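Soluble lytic transglycosylase B3 (Pseudomonas aeruginosa, PDB 5ANZ) probably cleaves the glycan strands of bacterial peptidoglycan as a lytic transglycosylase, binds calcium and takes part in cell-wall turnover. Local coordinates at residues Leu178-Ile183 with Phe207-His212; His186-Ala191 with Gly223-Trp228. All coordinates share one frame; numbering follows the deposited sequence. Where two conformers were deposited one is given.

How the interactions relate
Interactions 1 and 2 have centres 11 Å apart and interlock along the chain: helix 170-186 supplies 178-183 and runs into 186-191, while 207-212 leads on toward the calcium-binding loop that includes 223-228. They meet at a probable hydrogen bond between His212 NE2 and Asp188 OD2, 2.9 Å long, with His212 CE1 packed 3.1 Å from Arg225 O. Asp188 thereby joins the histidine of interaction 1 to the backbone of Arg225, next to Lys224, whose carbonyl binds calcium. The side chain of His212 lies about 9 Å from the ion. Ile208 and Thr211 bind N-acetyl-D-glucosamine in another structure of this protein; no sugar is bound here. The arrangement is consistent with a structural connection between the two sites.

Interaction 1 of 2, residues Leu178-Ile183 with Phe207-His212; sequences LAALKI and FIPTTH
Ala179, Ala180 and Ile183 of helix 170-186 pack against Pro209, Thr210 and His212 in the first turn of helix 209-215, a buried helix-to-helix contact within the lysozyme-like transglycosylase domain. The packing is apolar at its centre. Pro209, in the first turn after the N-cap Ile208, brings its ring up to the two alanines: its CB lies 3.5 Å from Ala179 CB, and its CG 3.9 Å from Ala180 CB. Small side chains on the longer helix let the backbones come close, with Ala180 CA only 5.2 Å from Pro209 CA. Thr210 adds its methyl, CG2 standing 3.8 Å from Ala179 CB.

Polar bonds to neighbouring residues flank this apolar patch. Gln176 OE1 accepts from Thr210 N, and Ala179 O is bonded to Asn213 ND2.

Ile183 reaches Pro209 more loosely and packs mainly on His212, aliphatic against aromatic. With CG anti to the backbone N (chi1 175°), His212 directs CG toward Ile183, whose CD1 lies 3.7 Å from it. The imidazole, bonded through NE2 to Asp188, meets Ile183 obliquely. That same terminal methyl, Ile183 CD1, makes the closest approach, 3.4 Å from His212 CD2.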
ATOM      1  N   LEU A 178       7.348  18.062 -12.026  1.00 28.13           N
ATOM      2  CA  LEU A 178       6.603  19.257 -12.400  1.00 27.94           C
ATOM      3  C   LEU A 178       5.519  19.560 -11.359  1.00 31.62           C
ATOM      4  O   LEU A 178       5.297  20.717 -10.989  1.00 29.04           O
ATOM      5  CB  LEU A 178       5.987  19.095 -13.789  1.00 34.11           C
ATOM      6  CG  LEU A 178       5.553  20.401 -14.441  1.00 46.18           C
ATOM      7  CD1 LEU A 178       6.767  21.281 -14.713  1.00 38.65           C
ATOM      8  CD2 LEU A 178       4.781  20.128 -15.718  1.00 50.63           C
ATOM      9  N   ALA A 179       4.872  18.512 -10.862  1.00 25.43           N
ATOM     10  CA  ALA A 179       3.803  18.680  -9.895  1.00 24.55           C
ATOM     11  C   ALA A 179       4.357  19.231  -8.583  1.00 24.75           C
ATOM     12  O   ALA A 179       3.740  20.091  -7.954  1.00 25.35           O
ATOM     13  CB  ALA A 179       3.078  17.358  -9.668  1.00 23.13           C
ATOM     14  N   ALA A 180       5.519  18.734  -8.174  1.00 23.53           N
ATOM     15  CA  ALA A 180       6.187  19.240  -6.973  1.00 23.49           C
ATOM     16  C   ALA A 180       6.543  20.721  -7.090  1.00 23.93           C
ATOM     17  O   ALA A 180       6.379  21.475  -6.134  1.00 21.53           O
ATOM     18  CB  ALA A 180       7.446  18.428  -6.670  1.00 21.08           C
ATOM     19  N   LEU A 181       7.037  21.139  -8.251  1.00 22.89           N
ATOM     20  CA  LEU A 181       7.399  22.543  -8.432  1.00 22.58           C
ATOM     21  C   LEU A 181       6.169  23.440  -8.303  1.00 24.87           C
ATOM     22  O   LEU A 181       6.276  24.565  -7.820  1.00 27.95           O
ATOM     23  CB  LEU A 181       8.088  22.766  -9.790  1.00 25.31           C
ATOM     24  CG  LEU A 181       9.506  22.180  -9.901  1.00 27.50           C
ATOM     25  CD1 LEU A 181       9.971  22.138 -11.357  1.00 30.54           C
ATOM     26  CD2 LEU A 181      10.476  23.018  -9.074  1.00 29.97           C
ATOM     27  N   LYS A 182       5.003  22.946  -8.720  1.00 26.02           N
ATOM     28  CA  LYS A 182       3.776  23.721  -8.596  1.00 28.75           C
ATOM     29  C   LYS A 182       3.383  23.896  -7.138  1.00 28.18           C
ATOM     30  O   LYS A 182       2.850  24.949  -6.752  1.00 28.51           O
ATOM     31  CB  LYS A 182       2.632  23.064  -9.374  1.00 25.79           C
ATOM     32  CG  LYS A 182       2.898  22.982 -10.862  1.00 34.58           C
ATOM     33  CD  LYS A 182       1.691  22.437 -11.619  1.00 45.07           C
ATOM     34  CE  LYS A 182       1.942  22.450 -13.126  1.00 50.64           C
ATOM     35  NZ  LYS A 182       0.942  21.633 -13.877  1.00 54.49           N
ATOM     36  N   ILE A 183       3.642  22.864  -6.340  1.00 25.80           N
ATOM     37  CA  ILE A 183       3.420  22.927  -4.906  1.00 23.17           C
ATOM     38  C   ILE A 183       4.304  24.005  -4.277  1.00 29.36           C
ATOM     39  O   ILE A 183       3.834  24.818  -3.474  1.00 25.88           O
ATOM     40  CB  ILE A 183       3.693  21.577  -4.239  1.00 22.17           C
ATOM     41  CG1 ILE A 183       2.710  20.527  -4.778  1.00 23.19           C
ATOM     42  CG2 ILE A 183       3.574  21.718  -2.720  1.00 24.92           C
ATOM     43  CD1 ILE A 183       2.969  19.104  -4.256  1.00 22.85           C
ATOM     44  N   PHE A 207       2.033  11.199   0.306  1.00 16.90           N
ATOM     45  CA  PHE A 207       1.457  11.486  -1.013  1.00 18.86           C
ATOM     46  C   PHE A 207       2.547  11.778  -2.043  1.00 19.53           C
ATOM     47  O   PHE A 207       3.433  12.582  -1.755  1.00 21.16           O
ATOM     48  CB  PHE A 207       0.574  12.728  -0.968  1.00 17.98           C
ATOM     49  CG  PHE A 207      -0.783  12.555  -0.320  1.00 19.08           C
ATOM     50  CD1 PHE A 207      -1.247  11.320   0.110  1.00 19.06           C
ATOM     51  CD2 PHE A 207      -1.615  13.672  -0.203  1.00 21.43           C
ATOM     52  CE1 PHE A 207      -2.528  11.209   0.668  1.00 25.62           C
ATOM     53  CE2 PHE A 207      -2.895  13.570   0.336  1.00 25.22           C
ATOM     54  CZ  PHE A 207      -3.351  12.345   0.768  1.00 21.57           C
ATOM     55  N   ILE A 208       2.463  11.220  -3.251  1.00 20.14           N
ATOM     56  CA  ILE A 208       3.288  11.740  -4.348  1.00 20.35           C
ATOM     57  C   ILE A 208       2.693  13.087  -4.781  1.00 18.34           C
ATOM     58  O   ILE A 208       1.535  13.379  -4.491  1.00 20.78           O
ATOM     59  CB  ILE A 208       3.364  10.762  -5.538  1.00 23.98           C
ATOM     60  CG1 ILE A 208       1.972  10.486  -6.106  1.00 24.15           C
ATOM     61  CG2 ILE A 208       4.034   9.456  -5.120  1.00 29.09           C
ATOM     62  CD1 ILE A 208       1.980   9.551  -7.328  1.00 25.21           C
ATOM     63  N   PRO A 209       3.491  13.925  -5.454  1.00 20.64           N
ATOM     64  CA  PRO A 209       3.029  15.277  -5.781  1.00 21.81           C
ATOM     65  C   PRO A 209       1.666  15.349  -6.490  1.00 21.40           C
ATOM     66  O   PRO A 209       0.837  16.179  -6.096  1.00 21.92           O
ATOM     67  CB  PRO A 209       4.151  15.800  -6.681  1.00 22.49           C
ATOM     68  CG  PRO A 209       5.406  15.154  -6.048  1.00 21.33           C
ATOM     69  CD  PRO A 209       4.935  13.756  -5.704  1.00 20.43           C
ATOM     70  N   THR A 210       1.421  14.519  -7.502  1.00 24.39           N
ATOM     71  CA  THR A 210       0.137  14.628  -8.196  1.00 24.48           C
ATOM     72  C   THR A 210      -1.025  14.252  -7.251  1.00 23.58           C
ATOM     73  O   THR A 210      -2.115  14.829  -7.338  1.00 25.69           O
ATOM     74  CB  THR A 210       0.093  13.762  -9.483  1.00 27.82           C
ATOM     75  OG1 THR A 210       0.349  12.391  -9.157  1.00 27.62           O
ATOM     76  CG2 THR A 210       1.119  14.260 -10.507  1.00 30.16           C
ATOM     77  N   THR A 211      -0.803  13.311  -6.328  1.00 20.49           N
ATOM     78  CA  THR A 211      -1.837  12.995  -5.353  1.00 19.44           C
ATOM     79  C   THR A 211      -2.063  14.150  -4.378  1.00 24.47           C
ATOM     80  O   THR A 211      -3.196  14.486  -4.029  1.00 22.68           O
ATOM     81  CB  THR A 211      -1.481  11.707  -4.560  1.00 21.11           C
ATOM     82  OG1 THR A 211      -1.413  10.611  -5.478  1.00 26.31           O
ATOM     83  CG2 THR A 211      -2.516  11.431  -3.480  1.00 24.56           C
ATOM     84  N   HIS A 212      -0.979  14.785  -3.944  1.00 22.70           N
ATOM     85  CA  HIS A 212      -1.108  15.984  -3.139  1.00 20.40           C
ATOM     86  C   HIS A 212      -1.955  17.034  -3.868  1.00 20.89           C
ATOM     87  O   HIS A 212      -2.884  17.607  -3.291  1.00 21.14           O
ATOM     88  CB  HIS A 212       0.277  16.565  -2.808  1.00 21.74           C
ATOM     89  CG  HIS A 212       0.222  17.874  -2.089  1.00 23.09           C
ATOM     90  ND1 HIS A 212       0.321  17.973  -0.718  1.00 23.50           N
ATOM     91  CD2 HIS A 212       0.053  19.136  -2.555  1.00 21.89           C
ATOM     92  CE1 HIS A 212       0.221  19.245  -0.371  1.00 21.55           C
ATOM     93  NE2 HIS A 212       0.070  19.967  -1.453  1.00 24.66           N
TER

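Interaction 2 of 2, residues His186-Ala191 with Gly223-Trp228; sequences HGDVPA and GKRDIW. With CA (calcium ion), chain B.
Asp188 and Lys224 bring the two irregular segments to a CA-CA distance of 4.5 Å, where 186-189 and 223-228 run 36° apart, just after Gly187 has ended the helix with a positive phi. Asp188 OD1 accepts a nearly straight 2.8 Å bond from Arg225 N, which comes from well above the carboxylate plane. OD2 is bonded to His212 and receives a 2.6 Å bond from water 1. In the conformer given, that water also accepts from Arg225 NH2, linking the two charged groups without a salt bridge, and NH1 binds Ala216 O. Lys224 O binds calcium at 2.3 Å, alongside water 2 and Asp218, Asp220, Asp222 and Asp233. The same peptide unit thus offers its carbonyl to the metal and its N-H to Asp188, consistent with a second-shell bond holding that ligand. The Lys224 chain passes Gly187, its CD 3.4 Å from Gly187 O, before bending at chi3. Val189 CG1, set between backbone N and carbonyl carbon (chi1 66°), sits over the six-membered ring of Trp228 in a CH-pi contact, 3.7 Å from the centroid; the side chains cross at about a right angle, and Ile227 CG1 lies over the opposite face. Asp226 OD1 accepts from Trp228 N, an Asx turn, and from Gly229 N. The contact joins the loop between helix 170-186 and strand 195-196 to the calcium loop preceding helix 231-244, with His212 of helix 209-215 against Arg225.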
ATOM      1  N   HIS A 186       3.033  27.429  -5.287  1.00 32.76           N
ATOM      2  CA  HIS A 186       1.835  27.828  -4.570  1.00 39.35           C
ATOM      3  C   HIS A 186       2.132  28.170  -3.117  1.00 37.30           C
ATOM      4  O   HIS A 186       1.371  28.894  -2.478  1.00 41.08           O
ATOM      5  CB  HIS A 186       0.766  26.741  -4.635  1.00 43.22           C
ATOM      6  CG  HIS A 186      -0.591  27.218  -4.200  1.00 71.65           C
ATOM      7  ND1 HIS A 186      -1.195  26.779  -3.049  1.00 80.88           N
ATOM      8  CD2 HIS A 186      -1.428  28.119  -4.761  1.00 79.69           C
ATOM      9  CE1 HIS A 186      -2.369  27.386  -2.918  1.00 84.40           C
ATOM     10  NE2 HIS A 186      -2.533  28.196  -3.938  1.00 85.61           N
ATOM     11  N   GLY A 187       3.241  27.647  -2.605  1.00 26.04           N
ATOM     12  CA  GLY A 187       3.693  27.972  -1.261  1.00 26.05           C
ATOM     13  C   GLY A 187       3.237  27.071  -0.122  1.00 24.79           C
ATOM     14  O   GLY A 187       3.278  27.497   1.042  1.00 25.36           O
ATOM     15  N   ASP A 188       2.818  25.845  -0.433  1.00 22.76           N
ATOM     16  CA  ASP A 188       2.387  24.897   0.610  1.00 19.67           C
ATOM     17  C   ASP A 188       3.507  24.600   1.618  1.00 22.70           C
ATOM     18  O   ASP A 188       3.244  24.309   2.796  1.00 21.57           O
ATOM     19  CB  ASP A 188       1.910  23.566   0.007  1.00 23.27           C
ATOM     20  CG  ASP A 188       0.534  23.656  -0.664  1.00 34.20           C
ATOM     21  OD1 ASP A 188      -0.316  24.486  -0.266  1.00 27.42           O
ATOM     22  OD2 ASP A 188       0.299  22.844  -1.590  1.00 40.30           O
ATOM     23  N   VAL A 189       4.747  24.660   1.143  1.00 21.26           N
ATOM     24  CA  VAL A 189       5.921  24.365   1.967  1.00 21.34           C
ATOM     25  C   VAL A 189       7.145  25.019   1.324  1.00 22.12           C
ATOM     26  O   VAL A 189       7.208  25.131   0.106  1.00 22.59           O
ATOM     27  CB  VAL A 189       6.133  22.832   2.094  1.00 19.60           C
ATOM     28  CG1 VAL A 189       6.483  22.214   0.725  1.00 20.21           C
ATOM     29  CG2 VAL A 189       7.175  22.495   3.135  1.00 23.50           C
ATOM     30  N   PRO A 190       8.115  25.470   2.133  1.00 20.85           N
ATOM     31  CA  PRO A 190       9.373  25.957   1.553  1.00 21.73           C
ATOM     32  C   PRO A 190      10.182  24.808   0.962  1.00 24.24           C
ATOM     33  O   PRO A 190      10.121  23.680   1.460  1.00 20.91           O
ATOM     34  CB  PRO A 190      10.110  26.584   2.746  1.00 24.15           C
ATOM     35  CG  PRO A 190       9.045  26.813   3.798  1.00 27.16           C
ATOM     36  CD  PRO A 190       8.050  25.687   3.587  1.00 21.90           C
ATOM     37  N   ALA A 191      10.930  25.098  -0.093  1.00 24.53           N
ATOM     38  CA  ALA A 191      11.741  24.085  -0.754  1.00 23.83           C
ATOM     39  C   ALA A 191      12.648  23.327   0.221  1.00 20.78           C
ATOM     40  O   ALA A 191      12.772  22.098   0.141  1.00 22.84           O
ATOM     41  CB  ALA A 191      12.565  24.737  -1.853  1.00 27.50           C
ATOM     42  N   GLY A 223      -4.250  28.760   4.043  1.00 34.01           N
ATOM     43  CA  GLY A 223      -3.919  28.812   2.628  1.00 32.78           C
ATOM     44  C   GLY A 223      -2.851  27.825   2.203  1.00 37.25           C
ATOM     45  O   GLY A 223      -2.522  27.708   1.027  1.00 35.29           O
ATOM     46  N   LYS A 224      -2.304  27.105   3.173  1.00 26.04           N
ATOM     47  CA  LYS A 224      -1.300  26.095   2.885  1.00 24.75           C
ATOM     48  C   LYS A 224      -1.832  24.690   3.131  1.00 23.23           C
ATOM     49  O   LYS A 224      -2.453  24.421   4.163  1.00 26.29           O
ATOM     50  CB  LYS A 224      -0.051  26.326   3.743  1.00 25.52           C
ATOM     51  CG  LYS A 224       0.630  27.649   3.487  1.00 31.57           C
ATOM     52  CD  LYS A 224       1.989  27.701   4.156  1.00 37.76           C
ATOM     53  CE  LYS A 224       1.859  27.694   5.668  1.00 53.32           C
ATOM     54  NZ  LYS A 224       3.171  27.942   6.327  1.00 62.86           N
ATOM     55  N   ARG A 225      -1.601  23.810   2.162  1.00 23.36           N
ATOM     56  CA  ARG A 225      -1.861  22.380   2.336  0.80 20.65           C
ATOM     57  C   ARG A 225      -0.564  21.739   2.816  1.00 21.53           C
ATOM     58  O   ARG A 225       0.174  21.149   2.042  1.00 22.60           O
ATOM     59  CB  ARG A 225      -2.360  21.760   1.033  0.80 21.82           C
ATOM     60  CG  ARG A 225      -3.656  22.401   0.555  0.80 25.60           C
ATOM     61  CD  ARG A 225      -4.306  21.575  -0.552  0.80 31.00           C
ATOM     62  NE  ARG A 225      -3.717  21.848  -1.860  0.80 31.27           N
ATOM     63  CZ  ARG A 225      -3.985  21.157  -2.966  0.80 31.19           C
ATOM     64  NH1 ARG A 225      -4.834  20.132  -2.940  0.80 24.00           N
ATOM     65  NH2 ARG A 225      -3.402  21.496  -4.109  0.80 27.46           N
ATOM     66  N   ASP A 226      -0.297  21.890   4.105  1.00 19.81           N
ATOM     67  CA  ASP A 226       0.997  21.512   4.675  1.00 18.42           C
ATOM     68  C   ASP A 226       0.983  20.114   5.276  1.00 17.74           C
ATOM     69  O   ASP A 226       0.753  19.948   6.479  1.00 22.08           O
ATOM     70  CB  ASP A 226       1.399  22.531   5.732  1.00 20.35           C
ATOM     71  CG  ASP A 226       2.687  22.157   6.447  1.00 24.96           C
ATOM     72  OD1 ASP A 226       3.444  21.318   5.916  1.00 22.45           O
ATOM     73  OD2 ASP A 226       2.943  22.720   7.532  1.00 29.52           O
ATOM     74  N   ILE A 227       1.249  19.114   4.439  1.00 18.48           N
ATOM     75  CA  ILE A 227       1.227  17.732   4.902  1.00 17.19           C
ATOM     76  C   ILE A 227       2.559  17.360   5.544  1.00 17.52           C
ATOM     77  O   ILE A 227       2.765  16.207   5.893  1.00 20.11           O
ATOM     78  CB  ILE A 227       0.935  16.739   3.758  1.00 18.78           C
ATOM     79  CG1 ILE A 227       1.990  16.870   2.662  1.00 17.97           C
ATOM     80  CG2 ILE A 227      -0.471  16.989   3.171  1.00 21.69           C
ATOM     81  CD1 ILE A 227       1.885  15.778   1.573  1.00 22.75           C
ATOM     82  N   TRP A 228       3.450  18.340   5.694  1.00 19.00           N
ATOM     83  CA  TRP A 228       4.727  18.137   6.380  1.00 21.40           C
ATOM     84  C   TRP A 228       4.661  18.515   7.858  1.00 20.65           C
ATOM     85  O   TRP A 228       5.097  17.742   8.728  1.00 21.67           O
ATOM     86  CB  TRP A 228       5.833  18.953   5.676  1.00 18.68           C
ATOM     87  CG  TRP A 228       6.065  18.473   4.274  1.00 17.51           C
ATOM     88  CD1 TRP A 228       6.993  17.557   3.868  1.00 17.16           C
ATOM     89  CD2 TRP A 228       5.353  18.870   3.088  1.00 17.77           C
ATOM     90  NE1 TRP A 228       6.897  17.350   2.524  1.00 19.29           N
ATOM     91  CE2 TRP A 228       5.899  18.143   2.015  1.00 18.16           C
ATOM     92  CE3 TRP A 228       4.302  19.760   2.840  1.00 17.90           C
ATOM     93  CZ2 TRP A 228       5.434  18.272   0.705  1.00 18.33           C
ATOM     94  CZ3 TRP A 228       3.827  19.885   1.528  1.00 18.55           C
ATOM     95  CH2 TRP A 228       4.392  19.143   0.484  1.00 19.36           C
TER
HETATM   96 CA    CA B 501      -3.055  24.576   6.368  1.00 24.74          CA
HETATM   97  O   HOH W   1      -0.788  23.038  -3.955  1.00 40.07           O
HETATM   98  O   HOH W   2      -0.968  24.898   7.431  1.00 26.80           O